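Long-range contact in PfEMP1 variant 1 of strain MC (Plasmodium falciparum, PDB 5LGD), which probably binds a host cell-surface receptor as part of a larger parasite surface protein, this chain being a helical domain assigned to the Duffy-binding-like (DBL) clan: residues A114-G122 against T144-E152. Numbering follows the deposited sequence.
Sequences ALLEQAGVG and TIDKLLQHE
Gly120 O accepts a hydrogen bond from Lys147 NZ at 3.2 Å, the one hydrogen bond that joins 114-122 to 144-152. The ammonium stands above the carbonyl plane, and the lysine chain gets there by bending at both chi2 and chi3. The acceptor lies just past the end of helix 106-118, which closes in a Schellman motif: Gly120 takes positive phi, Val121 N bonds back to Leu116 O (3.0 Å), and Gly120 N bonds weakly to Glu117 O. Leu116 O also receives Gly122 N, from the same face of its plane as Val121 N. This turn brings Ala119 and Val121 to the other helix, so that the C-terminal turn and the last helical turn, with Leu115 and Leu116, pack together on helix 144-162.

Ala119 rests on one face of the His151 ring. Its CA sits over the middle of the imidazole, 3.6 Å from the ring centroid and 14° off the normal, a CH-pi contact, while CB lies 3.6 Å from His151 CG. The ring reaches against the turn because His151 CG is anti to the backbone N (chi1 170°). Leu148 uses both branches: CD1 meets Ala119 CB at 3.7 Å, and CD2 lies 4.1 Å from Leu115 CD2 and close to Leu116 CD2, Leu148 running roughly perpendicular to each of the two. Further along, Val121 splits its methyls, CG1 packing 3.8 Å from Thr144 CG2 and CG2 sliding past the base of Lys147. Thr144 OG1 is engaged elsewhere, by Leu90 O.

The axes of helical residues 114-118 and 144-152 lie at 69°, and a small apolar patch joins them; Lys35 hydrogen-bonds Gln118 O near the His151 ring. Helix 7-29 backs this patch through Met18 and Leu19 on Leu148 and Ser22 on Leu115, while helix 92-103 contributes Leu96 against Leu116 and Leu95 against Thr144.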
ATOM      1  N   ALA B 114      -2.056  31.236  24.725  1.00 39.22           N
ATOM      2  CA  ALA B 114      -2.698  32.314  25.499  1.00 40.82           C
ATOM      3  C   ALA B 114      -3.321  33.387  24.570  1.00 46.49           C
ATOM      4  O   ALA B 114      -4.474  33.799  24.782  1.00 47.63           O
ATOM      5  CB  ALA B 114      -1.682  32.968  26.421  1.00 41.64           C
ATOM      6  N   LEU B 115      -2.532  33.846  23.558  1.00 41.36           N
ATOM      7  CA  LEU B 115      -2.924  34.815  22.523  1.00 41.40           C
ATOM      8  C   LEU B 115      -4.148  34.298  21.752  1.00 45.30           C
ATOM      9  O   LEU B 115      -5.097  35.051  21.548  1.00 48.84           O
ATOM     10  CB  LEU B 115      -1.750  35.084  21.551  1.00 40.04           C
ATOM     11  CG  LEU B 115      -1.970  36.164  20.469  1.00 44.83           C
ATOM     12  CD1 LEU B 115      -1.394  37.518  20.926  1.00 45.64           C
ATOM     13  CD2 LEU B 115      -1.289  35.777  19.201  1.00 43.49           C
ATOM     14  N   LEU B 116      -4.141  33.013  21.362  1.00 38.97           N
ATOM     15  CA  LEU B 116      -5.258  32.417  20.627  1.00 39.58           C
ATOM     16  C   LEU B 116      -6.491  32.238  21.522  1.00 50.62           C
ATOM     17  O   LEU B 116      -7.610  32.446  21.043  1.00 51.07           O
ATOM     18  CB  LEU B 116      -4.843  31.087  19.969  1.00 37.46           C
ATOM     19  CG  LEU B 116      -3.704  31.119  18.939  1.00 38.16           C
ATOM     20  CD1 LEU B 116      -3.393  29.728  18.459  1.00 37.33           C
ATOM     21  CD2 LEU B 116      -4.050  32.023  17.731  1.00 36.65           C
ATOM     22  N   GLU B 117      -6.285  31.874  22.823  1.00 51.41           N
ATOM     23  CA  GLU B 117      -7.362  31.718  23.818  1.00 54.96           C
ATOM     24  C   GLU B 117      -8.094  33.029  23.977  1.00 65.08           C
ATOM     25  O   GLU B 117      -9.324  33.040  23.903  1.00 67.62           O
ATOM     26  CB  GLU B 117      -6.852  31.207  25.192  1.00 56.43           C
ATOM     27  CG  GLU B 117      -6.699  29.687  25.263  1.00 67.96           C
ATOM     28  CD  GLU B 117      -5.974  29.054  26.448  1.00 92.90           C
ATOM     29  OE1 GLU B 117      -5.395  29.786  27.288  1.00 90.53           O
ATOM     30  OE2 GLU B 117      -5.979  27.803  26.520  1.00 82.75           O
ATOM     31  N   GLN B 118      -7.336  34.145  24.133  1.00 62.82           N
ATOM     32  CA  GLN B 118      -7.884  35.494  24.281  1.00 63.82           C
ATOM     33  C   GLN B 118      -8.462  36.056  22.995  1.00 66.94           C
ATOM     34  O   GLN B 118      -9.155  37.064  23.052  1.00 68.63           O
ATOM     35  CB  GLN B 118      -6.865  36.464  24.897  1.00 64.69           C
ATOM     36  CG  GLN B 118      -6.713  36.314  26.418  1.00 84.97           C
ATOM     37  CD  GLN B 118      -7.851  36.859  27.272  1.00102.88           C
ATOM     38  OE1 GLN B 118      -7.769  36.872  28.509  1.00 98.81           O
ATOM     39  NE2 GLN B 118      -8.928  37.337  26.657  1.00 93.32           N
ATOM     40  N   ALA B 119      -8.214  35.402  21.851  1.00 61.85           N
ATOM     41  CA  ALA B 119      -8.744  35.824  20.549  1.00 61.44           C
ATOM     42  C   ALA B 119     -10.022  35.072  20.157  1.00 66.49           C
ATOM     43  O   ALA B 119     -10.562  35.295  19.068  1.00 67.69           O
ATOM     44  CB  ALA B 119      -7.683  35.652  19.472  1.00 59.97           C
ATOM     45  N   GLY B 120     -10.482  34.177  21.026  1.00 62.84           N
ATOM     46  CA  GLY B 120     -11.661  33.354  20.762  1.00 64.07           C
ATOM     47  C   GLY B 120     -11.409  32.171  19.838  1.00 66.91           C
ATOM     48  O   GLY B 120     -12.354  31.480  19.433  1.00 67.10           O
ATOM     49  N   VAL B 121     -10.123  31.936  19.493  1.00 61.50           N
ATOM     50  CA  VAL B 121      -9.664  30.836  18.643  1.00 59.86           C
ATOM     51  C   VAL B 121      -9.332  29.605  19.523  1.00 64.72           C
ATOM     52  O   VAL B 121      -9.567  28.461  19.102  1.00 64.97           O
ATOM     53  CB  VAL B 121      -8.480  31.238  17.723  1.00 61.31           C
ATOM     54  CG1 VAL B 121      -8.411  30.326  16.508  1.00 60.09           C
ATOM     55  CG2 VAL B 121      -8.581  32.694  17.271  1.00 61.57           C
ATOM     56  N   GLY B 122      -8.825  29.865  20.734  1.00 61.56           N
ATOM     57  CA  GLY B 122      -8.470  28.848  21.715  1.00 89.12           C
ATOM     58  C   GLY B 122      -9.411  28.796  22.899  1.00129.89           C
ATOM     59  O   GLY B 122     -10.630  28.755  22.728  1.00 98.30           O
ATOM     60  N   THR B 144      -7.730  29.667  11.138  1.00 46.39           N
ATOM     61  CA  THR B 144      -7.255  30.166  12.444  1.00 45.18           C
ATOM     62  C   THR B 144      -6.534  31.514  12.274  1.00 46.76           C
ATOM     63  O   THR B 144      -6.817  32.456  13.021  1.00 46.49           O
ATOM     64  CB  THR B 144      -6.328  29.106  13.069  1.00 47.49           C
ATOM     65  OG1 THR B 144      -7.116  28.002  13.529  1.00 39.89           O
ATOM     66  CG2 THR B 144      -5.466  29.645  14.220  1.00 48.96           C
ATOM     67  N   ILE B 145      -5.603  31.584  11.282  1.00 40.77           N
ATOM     68  CA  ILE B 145      -4.837  32.783  10.933  1.00 39.33           C
ATOM     69  C   ILE B 145      -5.800  33.893  10.568  1.00 44.29           C
ATOM     70  O   ILE B 145      -5.672  34.997  11.089  1.00 44.15           O
ATOM     71  CB  ILE B 145      -3.761  32.499   9.841  1.00 40.44           C
ATOM     72  CG1 ILE B 145      -2.765  31.376  10.278  1.00 38.83           C
ATOM     73  CG2 ILE B 145      -3.027  33.758   9.376  1.00 40.85           C
ATOM     74  CD1 ILE B 145      -1.915  31.616  11.628  1.00 42.42           C
ATOM     75  N   ASP B 146      -6.797  33.586   9.719  1.00 42.32           N
ATOM     76  CA  ASP B 146      -7.840  34.515   9.294  1.00 43.70           C
ATOM     77  C   ASP B 146      -8.679  35.008  10.511  1.00 49.91           C
ATOM     78  O   ASP B 146      -8.869  36.215  10.673  1.00 50.68           O
ATOM     79  CB  ASP B 146      -8.719  33.841   8.245  1.00 46.20           C
ATOM     80  CG  ASP B 146      -7.965  33.455   6.982  1.00 52.82           C
ATOM     81  OD1 ASP B 146      -7.653  34.362   6.175  1.00 54.44           O
ATOM     82  OD2 ASP B 146      -7.783  32.238   6.748  1.00 52.96           O
ATOM     83  N   LYS B 147      -9.108  34.080  11.392  1.00 47.70           N
ATOM     84  CA  LYS B 147      -9.858  34.388  12.619  1.00 49.78           C
ATOM     85  C   LYS B 147      -9.034  35.346  13.485  1.00 53.59           C
ATOM     86  O   LYS B 147      -9.565  36.363  13.947  1.00 54.47           O
ATOM     87  CB  LYS B 147     -10.147  33.100  13.415  1.00 52.72           C
ATOM     88  CG  LYS B 147     -11.388  32.339  12.956  1.00 69.92           C
ATOM     89  CD  LYS B 147     -12.505  32.378  14.014  1.00 84.78           C
ATOM     90  CE  LYS B 147     -12.248  31.553  15.263  1.00 92.01           C
ATOM     91  NZ  LYS B 147     -13.165  31.934  16.372  1.00 97.75           N
ATOM     92  N   LEU B 148      -7.717  35.036  13.657  1.00 48.44           N
ATOM     93  CA  LEU B 148      -6.783  35.871  14.412  1.00 46.83           C
ATOM     94  C   LEU B 148      -6.579  37.233  13.797  1.00 49.42           C
ATOM     95  O   LEU B 148      -6.690  38.229  14.519  1.00 48.75           O
ATOM     96  CB  LEU B 148      -5.432  35.191  14.685  1.00 44.96           C
ATOM     97  CG  LEU B 148      -4.501  36.016  15.570  1.00 47.69           C
ATOM     98  CD1 LEU B 148      -5.024  36.096  16.992  1.00 49.08           C
ATOM     99  CD2 LEU B 148      -3.130  35.487  15.545  1.00 45.59           C
ATOM    100  N   LEU B 149      -6.330  37.300  12.467  1.00 48.68           N
ATOM    101  CA  LEU B 149      -6.189  38.596  11.789  1.00 50.32           C
ATOM    102  C   LEU B 149      -7.478  39.442  11.872  1.00 55.83           C
ATOM    103  O   LEU B 149      -7.386  40.660  11.970  1.00 56.52           O
ATOM    104  CB  LEU B 149      -5.666  38.472  10.354  1.00 50.11           C
ATOM    105  CG  LEU B 149      -4.191  38.039  10.213  1.00 51.86           C
ATOM    106  CD1 LEU B 149      -3.841  37.768   8.750  1.00 50.80           C
ATOM    107  CD2 LEU B 149      -3.215  39.072  10.849  1.00 53.09           C
ATOM    108  N   GLN B 150      -8.657  38.791  11.941  1.00 53.37           N
ATOM    109  CA  GLN B 150      -9.953  39.469  12.109  1.00 55.84           C
ATOM    110  C   GLN B 150     -10.008  40.060  13.531  1.00 60.63           C
ATOM    111  O   GLN B 150     -10.353  41.236  13.704  1.00 60.22           O
ATOM    112  CB  GLN B 150     -11.116  38.486  11.881  1.00 57.98           C
ATOM    113  CG  GLN B 150     -11.681  38.520  10.458  1.00 67.39           C
ATOM    114  CD  GLN B 150     -11.896  37.177   9.796  1.00 81.87           C
ATOM    115  OE1 GLN B 150     -12.392  36.209  10.393  1.00 72.44           O
ATOM    116  NE2 GLN B 150     -11.608  37.130   8.501  1.00 77.80           N
ATOM    117  N   HIS B 151      -9.607  39.245  14.539  1.00 56.06           N
ATOM    118  CA  HIS B 151      -9.548  39.649  15.947  1.00 56.58           C
ATOM    119  C   HIS B 151      -8.609  40.849  16.121  1.00 59.51           C
ATOM    120  O   HIS B 151      -8.928  41.784  16.866  1.00 62.03           O
ATOM    121  CB  HIS B 151      -9.098  38.475  16.835  1.00 56.09           C
ATOM    122  CG  HIS B 151      -8.792  38.875  18.245  1.00 59.54           C
ATOM    123  ND1 HIS B 151      -9.783  38.928  19.206  1.00 63.05           N
ATOM    124  CD2 HIS B 151      -7.623  39.275  18.796  1.00 60.29           C
ATOM    125  CE1 HIS B 151      -9.184  39.332  20.312  1.00 62.25           C
ATOM    126  NE2 HIS B 151      -7.882  39.553  20.115  1.00 60.85           N
ATOM    127  N   GLU B 152      -7.471  40.822  15.414  1.00 52.93           N
ATOM    128  CA  GLU B 152      -6.447  41.863  15.437  1.00 52.04           C
ATOM    129  C   GLU B 152      -6.982  43.177  14.898  1.00 57.13           C
ATOM    130  O   GLU B 152      -6.661  44.233  15.434  1.00 57.76           O
ATOM    131  CB  GLU B 152      -5.178  41.403  14.688  1.00 51.13           C
ATOM    132  CG  GLU B 152      -4.411  40.286  15.389  1.00 49.58           C
ATOM    133  CD  GLU B 152      -3.863  40.609  16.770  1.00 66.88           C
ATOM    134  OE1 GLU B 152      -2.672  40.985  16.852  1.00 45.66           O
ATOM    135  OE2 GLU B 152      -4.583  40.385  17.773  1.00 59.72           O
TER